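Separin (Saccharomyces cerevisiae, PDB 5U1T) cleaves the SCC1 subunit of cohesin as a caspase-like cysteine protease at the onset of anaphase, and is held inactive by securin for most of the cell cycle. Local coordinates at residues K1186-T1198 against W1215-L1229. Residues are numbered along the deposited sequence; the frame is centred on the assembly and turned at random.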
loop_
_atom_site.group_PDB
_atom_site.type_symbol
_atom_site.label_atom_id
_atom_site.label_comp_id
_atom_site.label_asym_id
_atom_site.label_seq_id
_atom_site.Cartn_x
_atom_site.Cartn_y
_atom_site.Cartn_z
ATOM N N LYS A 1186 -13.856 21.832 38.500
ATOM C CA LYS A 1186 -13.914 21.732 39.955
ATOM C C LYS A 1186 -14.567 20.422 40.404
ATOM O O LYS A 1186 -14.117 19.777 41.366
ATOM C CB LYS A 1186 -14.665 22.923 40.533
ATOM C CG LYS A 1186 -13.813 24.145 40.834
ATOM C CD LYS A 1186 -14.705 25.301 41.321
ATOM C CE LYS A 1186 -13.900 26.445 41.936
ATOM N NZ LYS A 1186 -12.645 26.724 41.158
ATOM N N LEU A 1187 -15.613 20.037 39.673
ATOM C CA LEU A 1187 -16.390 18.834 39.944
ATOM C C LEU A 1187 -15.621 17.548 39.664
ATOM O O LEU A 1187 -15.600 16.629 40.494
ATOM C CB LEU A 1187 -17.671 18.847 39.109
ATOM C CG LEU A 1187 -18.579 17.634 39.255
ATOM C CD1 LEU A 1187 -19.222 17.611 40.628
ATOM C CD2 LEU A 1187 -19.613 17.625 38.163
ATOM N N LEU A 1188 -15.023 17.481 38.477
ATOM C CA LEU A 1188 -14.209 16.348 38.063
ATOM C C LEU A 1188 -13.083 16.115 39.064
ATOM O O LEU A 1188 -12.796 14.975 39.444
ATOM C CB LEU A 1188 -13.640 16.573 36.660
ATOM C CG LEU A 1188 -14.573 16.247 35.492
ATOM C CD1 LEU A 1188 -13.920 16.567 34.160
ATOM C CD2 LEU A 1188 -15.011 14.801 35.541
ATOM N N SER A 1189 -12.460 17.199 39.504
ATOM C CA SER A 1189 -11.448 17.109 40.533
ATOM C C SER A 1189 -12.017 16.449 41.804
ATOM O O SER A 1189 -11.426 15.501 42.319
ATOM C CB SER A 1189 -10.884 18.492 40.839
ATOM O OG SER A 1189 -10.374 18.540 42.162
ATOM N N ILE A 1190 -13.166 16.940 42.281
ATOM C CA ILE A 1190 -13.871 16.366 43.426
ATOM C C ILE A 1190 -14.225 14.902 43.203
ATOM O O ILE A 1190 -13.915 14.050 44.039
ATOM C CB ILE A 1190 -15.181 17.132 43.739
ATOM C CG1 ILE A 1190 -14.881 18.550 44.252
ATOM C CG2 ILE A 1190 -16.021 16.364 44.747
ATOM C CD1 ILE A 1190 -16.065 19.491 44.188
ATOM N N ILE A 1191 -14.883 14.619 42.079
ATOM C CA ILE A 1191 -15.264 13.255 41.722
ATOM C C ILE A 1191 -14.073 12.282 41.632
ATOM O O ILE A 1191 -14.099 11.199 42.232
ATOM C CB ILE A 1191 -16.025 13.227 40.391
ATOM C CG1 ILE A 1191 -17.444 13.738 40.594
ATOM C CG2 ILE A 1191 -16.074 11.814 39.833
ATOM C CD1 ILE A 1191 -18.185 13.935 39.311
ATOM N N ASN A 1192 -13.032 12.657 40.888
ATOM C CA ASN A 1192 -11.854 11.798 40.769
ATOM C C ASN A 1192 -11.133 11.602 42.105
ATOM O O ASN A 1192 -10.442 10.618 42.277
ATOM C CB ASN A 1192 -10.884 12.359 39.723
ATOM C CG ASN A 1192 -11.462 12.322 38.323
ATOM O OD1 ASN A 1192 -12.139 11.364 37.939
ATOM N ND2 ASN A 1192 -11.208 13.369 37.554
ATOM N N GLU A 1193 -11.299 12.521 43.052
ATOM C CA GLU A 1193 -10.678 12.368 44.368
ATOM C C GLU A 1193 -11.480 11.422 45.244
ATOM O O GLU A 1193 -10.927 10.501 45.838
ATOM C CB GLU A 1193 -10.534 13.715 45.079
ATOM C CG GLU A 1193 -9.321 14.544 44.655
ATOM C CD GLU A 1193 -9.329 15.949 45.258
ATOM O OE1 GLU A 1193 -9.610 16.076 46.475
ATOM O OE2 GLU A 1193 -9.074 16.926 44.518
ATOM N N SER A 1194 -12.780 11.671 45.351
ATOM C CA SER A 1194 -13.657 10.759 46.067
ATOM C C SER A 1194 -13.592 9.347 45.459
ATOM O O SER A 1194 -13.567 8.358 46.188
ATOM C CB SER A 1194 -15.096 11.275 46.061
ATOM O OG SER A 1194 -15.954 10.358 46.721
ATOM N N ASN A 1195 -13.566 9.264 44.132
ATOM C CA ASN A 1195 -13.444 7.975 43.458
ATOM C C ASN A 1195 -12.224 7.249 43.989
ATOM O O ASN A 1195 -12.295 6.086 44.403
ATOM C CB ASN A 1195 -13.352 8.152 41.949
ATOM C CG ASN A 1195 -14.699 8.085 41.274
ATOM O OD1 ASN A 1195 -15.703 7.883 41.922
ATOM N ND2 ASN A 1195 -14.725 8.263 39.967
ATOM N N GLN A 1196 -11.117 7.981 43.996
ATOM C CA GLN A 1196 -9.861 7.552 44.587
ATOM C C GLN A 1196 -10.005 7.006 46.014
ATOM O O GLN A 1196 -9.488 5.930 46.327
ATOM C CB GLN A 1196 -8.892 8.723 44.581
ATOM C CG GLN A 1196 -7.736 8.554 45.490
ATOM C CD GLN A 1196 -6.606 7.904 44.767
ATOM O OE1 GLN A 1196 -6.300 8.289 43.629
ATOM N NE2 GLN A 1196 -5.986 6.892 45.387
ATOM N N THR A 1197 -10.709 7.740 46.875
ATOM C CA THR A 1197 -10.882 7.346 48.281
ATOM C C THR A 1197 -11.605 6.015 48.399
ATOM O O THR A 1197 -11.607 5.374 49.444
ATOM C CB THR A 1197 -11.685 8.394 49.079
ATOM O OG1 THR A 1197 -12.989 8.527 48.504
ATOM C CG2 THR A 1197 -10.985 9.744 49.081
ATOM N N THR A 1198 -12.208 5.612 47.290
ATOM C CA THR A 1198 -13.129 4.506 47.264
ATOM C C THR A 1198 -12.431 3.180 46.922
ATOM O O THR A 1198 -12.825 2.123 47.423
ATOM C CB THR A 1198 -14.264 4.840 46.277
ATOM O OG1 THR A 1198 -15.440 5.196 47.018
ATOM C CG2 THR A 1198 -14.544 3.711 45.314
ATOM N N TRP A 1215 -9.352 9.354 56.358
ATOM C CA TRP A 1215 -10.213 8.991 55.237
ATOM C C TRP A 1215 -11.593 9.644 55.408
ATOM O O TRP A 1215 -12.250 10.001 54.435
ATOM C CB TRP A 1215 -10.306 7.460 55.146
ATOM C CG TRP A 1215 -11.106 6.873 54.017
ATOM C CD1 TRP A 1215 -10.637 6.492 52.798
ATOM C CD2 TRP A 1215 -12.505 6.539 54.030
ATOM N NE1 TRP A 1215 -11.656 5.969 52.038
ATOM C CE2 TRP A 1215 -12.812 5.985 52.772
ATOM C CE3 TRP A 1215 -13.526 6.665 54.982
ATOM C CZ2 TRP A 1215 -14.100 5.557 52.436
ATOM C CZ3 TRP A 1215 -14.810 6.245 54.648
ATOM C CH2 TRP A 1215 -15.083 5.693 53.387
ATOM N N TRP A 1216 -12.013 9.825 56.656
ATOM C CA TRP A 1216 -13.323 10.395 56.942
ATOM C C TRP A 1216 -13.298 11.917 56.869
ATOM O O TRP A 1216 -14.276 12.564 56.460
ATOM C CB TRP A 1216 -13.816 9.945 58.314
ATOM C CG TRP A 1216 -14.558 8.639 58.303
ATOM C CD1 TRP A 1216 -14.206 7.497 58.949
ATOM C CD2 TRP A 1216 -15.786 8.348 57.612
ATOM N NE1 TRP A 1216 -15.136 6.514 58.714
ATOM C CE2 TRP A 1216 -16.114 7.010 57.893
ATOM C CE3 TRP A 1216 -16.637 9.091 56.786
ATOM C CZ2 TRP A 1216 -17.254 6.397 57.375
ATOM C CZ3 TRP A 1216 -17.765 8.478 56.271
ATOM C CH2 TRP A 1216 -18.063 7.147 56.569
ATOM N N THR A 1217 -12.174 12.485 57.279
ATOM C CA THR A 1217 -11.978 13.910 57.134
ATOM C C THR A 1217 -12.036 14.273 55.672
ATOM O O THR A 1217 -12.728 15.224 55.290
ATOM C CB THR A 1217 -10.646 14.352 57.711
ATOM O OG1 THR A 1217 -10.715 14.288 59.140
ATOM C CG2 THR A 1217 -10.333 15.772 57.278
ATOM N N THR A 1218 -11.320 13.494 54.862
ATOM C CA THR A 1218 -11.215 13.741 53.432
ATOM C C THR A 1218 -12.561 13.624 52.713
ATOM O O THR A 1218 -12.866 14.455 51.858
ATOM C CB THR A 1218 -10.187 12.774 52.764
ATOM O OG1 THR A 1218 -8.851 13.154 53.132
ATOM C CG2 THR A 1218 -10.309 12.796 51.244
ATOM N N ARG A 1219 -13.361 12.609 53.046
ATOM C CA ARG A 1219 -14.643 12.423 52.366
ATOM C C ARG A 1219 -15.685 13.452 52.821
ATOM O O ARG A 1219 -16.468 13.948 52.008
ATOM C CB ARG A 1219 -15.177 11.007 52.569
ATOM C CG ARG A 1219 -14.271 9.929 52.020
ATOM C CD ARG A 1219 -15.049 8.698 51.648
ATOM N NE ARG A 1219 -15.529 8.766 50.275
ATOM C CZ ARG A 1219 -16.811 8.769 49.939
ATOM N NH1 ARG A 1219 -17.726 8.710 50.888
ATOM N NH2 ARG A 1219 -17.179 8.829 48.661
ATOM N N TYR A 1220 -15.704 13.784 54.106
ATOM C CA TYR A 1220 -16.607 14.832 54.586
ATOM C C TYR A 1220 -16.223 16.171 53.942
ATOM O O TYR A 1220 -17.065 17.043 53.710
ATOM C CB TYR A 1220 -16.575 14.934 56.115
ATOM C CG TYR A 1220 -17.694 14.183 56.820
ATOM C CD1 TYR A 1220 -17.550 12.843 57.178
ATOM C CD2 TYR A 1220 -18.899 14.827 57.155
ATOM C CE1 TYR A 1220 -18.576 12.150 57.852
ATOM C CE2 TYR A 1220 -19.936 14.142 57.830
ATOM C CZ TYR A 1220 -19.765 12.789 58.171
ATOM O OH TYR A 1220 -20.784 12.103 58.829
ATOM N N ASP A 1221 -14.940 16.313 53.639
ATOM C CA ASP A 1221 -14.425 17.516 53.016
ATOM C C ASP A 1221 -14.761 17.585 51.537
ATOM O O ASP A 1221 -15.066 18.645 50.990
ATOM C CB ASP A 1221 -12.924 17.577 53.193
ATOM C CG ASP A 1221 -12.410 18.960 53.081
ATOM O OD1 ASP A 1221 -12.142 19.406 51.943
ATOM O OD2 ASP A 1221 -12.308 19.611 54.139
ATOM N N LEU A 1222 -14.671 16.436 50.891
ATOM C CA LEU A 1222 -15.055 16.302 49.505
ATOM C C LEU A 1222 -16.549 16.546 49.360
ATOM O O LEU A 1222 -16.992 17.138 48.378
ATOM C CB LEU A 1222 -14.669 14.912 48.984
ATOM C CG LEU A 1222 -13.199 14.743 48.621
ATOM C CD1 LEU A 1222 -12.840 13.269 48.398
ATOM C CD2 LEU A 1222 -12.900 15.570 47.379
ATOM N N ASP A 1223 -17.315 16.103 50.352
ATOM C CA ASP A 1223 -18.760 16.285 50.340
ATOM C C ASP A 1223 -19.110 17.771 50.435
ATOM O O ASP A 1223 -20.015 18.227 49.746
ATOM C CB ASP A 1223 -19.420 15.491 51.476
ATOM C CG ASP A 1223 -20.949 15.497 51.403
ATOM O OD1 ASP A 1223 -21.521 14.733 50.597
ATOM O OD2 ASP A 1223 -21.586 16.250 52.176
ATOM N N LYS A 1224 -18.383 18.527 51.259
ATOM C CA LYS A 1224 -18.681 19.951 51.417
ATOM C C LYS A 1224 -18.280 20.732 50.175
ATOM O O LYS A 1224 -18.982 21.673 49.778
ATOM C CB LYS A 1224 -17.986 20.562 52.640
ATOM C CG LYS A 1224 -18.370 22.038 52.891
ATOM C CD LYS A 1224 -17.652 22.608 54.125
ATOM C CE LYS A 1224 -18.188 23.998 54.559
ATOM N NZ LYS A 1224 -18.243 24.233 56.080
ATOM N N ARG A 1225 -17.148 20.357 49.578
ATOM C CA ARG A 1225 -16.702 20.992 48.352
ATOM C C ARG A 1225 -17.758 20.839 47.263
ATOM O O ARG A 1225 -18.039 21.793 46.533
ATOM C CB ARG A 1225 -15.375 20.411 47.900
ATOM C CG ARG A 1225 -14.210 20.834 48.754
ATOM C CD ARG A 1225 -12.924 20.139 48.309
ATOM N NE ARG A 1225 -12.769 20.073 46.853
ATOM C CZ ARG A 1225 -11.796 19.402 46.233
ATOM N NH1 ARG A 1225 -10.885 18.737 46.935
ATOM N NH2 ARG A 1225 -11.725 19.393 44.905
ATOM N N MET A 1226 -18.364 19.653 47.167
ATOM C CA MET A 1226 -19.386 19.438 46.145
ATOM C C MET A 1226 -20.683 20.194 46.430
ATOM O O MET A 1226 -21.285 20.780 45.522
ATOM C CB MET A 1226 -19.715 17.966 45.973
ATOM C CG MET A 1226 -20.716 17.785 44.851
ATOM S SD MET A 1226 -21.064 16.095 44.402
ATOM C CE MET A 1226 -19.461 15.575 43.771
ATOM N N GLN A 1227 -21.119 20.166 47.682
ATOM C CA GLN A 1227 -22.268 20.955 48.092
ATOM C C GLN A 1227 -22.082 22.439 47.769
ATOM O O GLN A 1227 -23.006 23.105 47.308
ATOM C CB GLN A 1227 -22.520 20.796 49.587
ATOM C CG GLN A 1227 -23.530 21.803 50.136
ATOM C CD GLN A 1227 -23.781 21.645 51.618
ATOM O OE1 GLN A 1227 -22.844 21.588 52.421
ATOM N NE2 GLN A 1227 -25.058 21.566 51.995
ATOM N N GLN A 1228 -20.879 22.946 48.013
ATOM C CA GLN A 1228 -20.586 24.342 47.769
ATOM C C GLN A 1228 -20.646 24.652 46.281
ATOM O O GLN A 1228 -21.189 25.676 45.887
ATOM C CB GLN A 1228 -19.225 24.710 48.347
ATOM C CG GLN A 1228 -19.299 25.245 49.764
ATOM C CD GLN A 1228 -17.965 25.149 50.492
ATOM O OE1 GLN A 1228 -16.958 24.695 49.923
ATOM N NE2 GLN A 1228 -17.952 25.554 51.763
ATOM N N LEU A 1229 -20.106 23.766 45.457
ATOM C CA LEU A 1229 -20.100 23.978 44.017
ATOM C C LEU A 1229 -21.522 24.048 43.465
ATOM O O LEU A 1229 -21.840 24.897 42.635
ATOM C CB LEU A 1229 -19.313 22.865 43.320
ATOM C CG LEU A 1229 -19.277 22.836 41.791
ATOM C CD1 LEU A 1229 -18.629 24.099 41.236
ATOM C CD2 LEU A 1229 -18.537 21.604 41.315
#
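Helices 1186-1198 and 1215-1229 run nearly antiparallel, their axes 10.0 Å apart at 158°, with I1190 beside L1222 and T1197 beside W1215. Branched aliphatic residues suit the middle: I1190 fits as a knob among L1222, R1225, M1226 and L1229, while L1222 fits in return among I1190, E1193, S1194 and T1197. The flexible M1226 ends in a methyl, CE, that reaches I1190 CG2 at 3.7 Å and also touches L1187 and I1191. Along one border, the long R1225 bends at chi3 past I1190; its NH1 forms a salt bridge with E1193 OE1 (3.0 Å), the carboxylate and guanidinium planes 60° apart, and its NH2 gives S1189 OG a weak hydrogen bond. Toward the other end, buried R1219 divides its donors: NE meets T1197 OG1 at 3.1 Å within the guanidinium plane, and NH2 meets S1194 OG at 2.8 Å, the oxygen lying out of that plane. W1215, with CG anti to its backbone N, directs NE1 edge-on to T1197 O (2.7 Å, 167°). Two hydroxyls thus take up two donors of a buried arginine, and the indole N-H takes up a backbone carbonyl. These bonds probably help hold the backbone next to T1198, whose side chain lies about 4 Å from that of C1497, the probable catalytic cysteine.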